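Local coordinates for protein glutathione S-transferase omega-like 2 (Saccharomyces cerevisiae, PDB 5LKB) that acts as a glutathione-dependent thiol transferase, reducing dehydroascorbate and dimethylarsinic acid and reacting with glutathionyl-(hydro)quinones, at residues R296-P299 with V300-H304. Numbering follows the deposited sequence.
Sequences RFDP and VYVQH
Tyr301 lies back along the preceding turn of helix 285-304, beside Arg296 and pointing the same way. Its CB sits over one face of the Phe297 ring and 3.6 Å from Phe297 O. CG stands anti to the carbonyl carbon (chi1 -63°), which directs the ring back over residues 296 and 297: CD2 meets Phe297 CA at 3.6 Å, and Arg296 O lies 3.7 Å above one face, offset toward the rim. Farther out, CE2 touches Arg296 CB at 3.6 Å and CZ meets both Arg296 CB and Arg296 CD. At the tip, Tyr301 OH rests 3.5 Å from Arg296 CD. The same OH hydrogen-bonds to the hydroxyl of Tyr346. The backbone beneath is a pi-type widening of the helix: Tyr301 N gives a bond to Arg296 O (161° at the hydrogen) and Val302 N one to Phe297 O, each five residues back. Arg296 O also accepts from Val300 N, a more bent bond at 144°. In this all-helical C-terminal domain of the GST fold, Arg296 and Tyr301 look from this turn toward the thioredoxin-like domain, both touching Pro47; the extended Arg296 chain carries NH1 to Thr292 O and His50 ND1, and NE to Ala45 O, its side chain about 6 Å from that of the nucleophile Cys46. A leucine in place of Tyr301 would probably leave the Tyr346 hydroxyl without this mate and take the ring contact from Arg296 CB and CD. Val302 CG2 comes obliquely to Phe297 CE1 at 3.7 Å. One water links successive turns, donating to Asp298 O and accepting from Gln303 N.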
loop_
_atom_site.group_PDB
_atom_site.type_symbol
_atom_site.label_atom_id
_atom_site.label_comp_id
_atom_site.label_asym_id
_atom_site.label_seq_id
_atom_site.Cartn_x
_atom_site.Cartn_y
_atom_site.Cartn_z
ATOM N N ARG A 296 -8.482 10.779 2.870
ATOM C CA ARG A 296 -8.394 9.372 3.260
ATOM C C ARG A 296 -7.555 8.548 2.283
ATOM O O ARG A 296 -7.269 7.359 2.543
ATOM C CB ARG A 296 -9.819 8.787 3.386
ATOM C CG ARG A 296 -10.563 9.284 4.580
ATOM C CD ARG A 296 -12.046 8.862 4.518
ATOM N NE ARG A 296 -12.717 9.268 5.782
ATOM C CZ ARG A 296 -12.964 10.540 6.146
ATOM N NH1 ARG A 296 -12.734 11.516 5.332
ATOM N NH2 ARG A 296 -13.404 10.762 7.359
ATOM N N PHE A 297 -7.168 9.149 1.170
ATOM C CA PHE A 297 -6.624 8.339 0.071
ATOM C C PHE A 297 -5.265 7.769 0.425
ATOM O O PHE A 297 -5.066 6.533 0.359
ATOM C CB PHE A 297 -6.565 9.172 -1.219
ATOM C CG PHE A 297 -6.451 8.353 -2.475
ATOM C CD1 PHE A 297 -5.211 7.973 -2.965
ATOM C CD2 PHE A 297 -7.572 8.007 -3.177
ATOM C CE1 PHE A 297 -5.125 7.205 -4.107
ATOM C CE2 PHE A 297 -7.465 7.220 -4.338
ATOM C CZ PHE A 297 -6.275 6.837 -4.809
ATOM N N ASP A 298 -4.321 8.635 0.843
ATOM C CA ASP A 298 -3.006 8.108 1.200
ATOM C C ASP A 298 -3.025 7.354 2.518
ATOM O O ASP A 298 -2.356 6.309 2.613
ATOM C CB ASP A 298 -1.932 9.207 1.181
ATOM C CG ASP A 298 -1.678 9.760 -0.205
ATOM O OD1 ASP A 298 -2.253 9.222 -1.175
ATOM O OD2 ASP A 298 -0.859 10.701 -0.350
ATOM N N PRO A 299 -3.727 7.806 3.553
ATOM C CA PRO A 299 -3.729 7.054 4.820
ATOM C C PRO A 299 -4.356 5.674 4.762
ATOM O O PRO A 299 -3.981 4.808 5.568
ATOM C CB PRO A 299 -4.502 7.997 5.767
ATOM C CG PRO A 299 -4.220 9.331 5.259
ATOM C CD PRO A 299 -4.233 9.177 3.748
ATOM N N VAL A 300 -5.377 5.468 3.910
ATOM C CA VAL A 300 -6.137 4.211 3.842
ATOM C C VAL A 300 -6.299 3.672 2.424
ATOM O O VAL A 300 -6.053 2.490 2.168
ATOM C CB VAL A 300 -7.536 4.384 4.487
ATOM C CG1 VAL A 300 -8.416 3.178 4.123
ATOM C CG2 VAL A 300 -7.336 4.544 5.984
ATOM N N TYR A 301 -6.824 4.449 1.492
ATOM C CA TYR A 301 -7.320 3.836 0.270
ATOM C C TYR A 301 -6.194 3.181 -0.563
ATOM O O TYR A 301 -6.429 2.174 -1.230
ATOM C CB TYR A 301 -8.102 4.814 -0.571
ATOM C CG TYR A 301 -9.363 5.330 0.119
ATOM C CD1 TYR A 301 -10.134 4.530 0.975
ATOM C CD2 TYR A 301 -9.775 6.616 -0.113
ATOM C CE1 TYR A 301 -11.321 5.028 1.565
ATOM C CE2 TYR A 301 -10.944 7.108 0.444
ATOM C CZ TYR A 301 -11.686 6.304 1.277
ATOM O OH TYR A 301 -12.851 6.759 1.878
ATOM N N VAL A 302 -4.994 3.753 -0.549
ATOM C CA VAL A 302 -3.854 3.178 -1.271
ATOM C C VAL A 302 -3.570 1.733 -0.816
ATOM O O VAL A 302 -3.630 0.794 -1.628
ATOM C CB VAL A 302 -2.616 4.068 -1.131
ATOM C CG1 VAL A 302 -1.362 3.360 -1.674
ATOM C CG2 VAL A 302 -2.793 5.337 -1.911
ATOM N N GLN A 303 -3.298 1.520 0.461
ATOM C CA GLN A 303 -2.968 0.184 0.944
ATOM C C GLN A 303 -4.172 -0.712 1.077
ATOM O O GLN A 303 -4.124 -1.906 0.730
ATOM C CB GLN A 303 -2.237 0.269 2.276
ATOM C CG GLN A 303 -1.631 -0.984 2.822
ATOM C CD GLN A 303 -2.597 -1.967 3.418
ATOM O OE1 GLN A 303 -3.602 -1.596 4.020
ATOM N NE2 GLN A 303 -2.304 -3.248 3.259
ATOM N N HIS A 304 -5.225 -0.191 1.668
ATOM C CA HIS A 304 -6.307 -0.993 2.162
ATOM C C HIS A 304 -7.296 -1.302 1.057
ATOM O O HIS A 304 -7.825 -2.447 0.986
ATOM C CB HIS A 304 -7.024 -0.243 3.279
ATOM C CG HIS A 304 -8.161 -0.995 3.891
ATOM N ND1 HIS A 304 -8.001 -2.079 4.742
ATOM C CD2 HIS A 304 -9.496 -0.751 3.811
ATOM C CE1 HIS A 304 -9.211 -2.498 5.108
ATOM N NE2 HIS A 304 -10.123 -1.722 4.538
HETATM O O HOH W 1 -2.321 3.596 2.416
#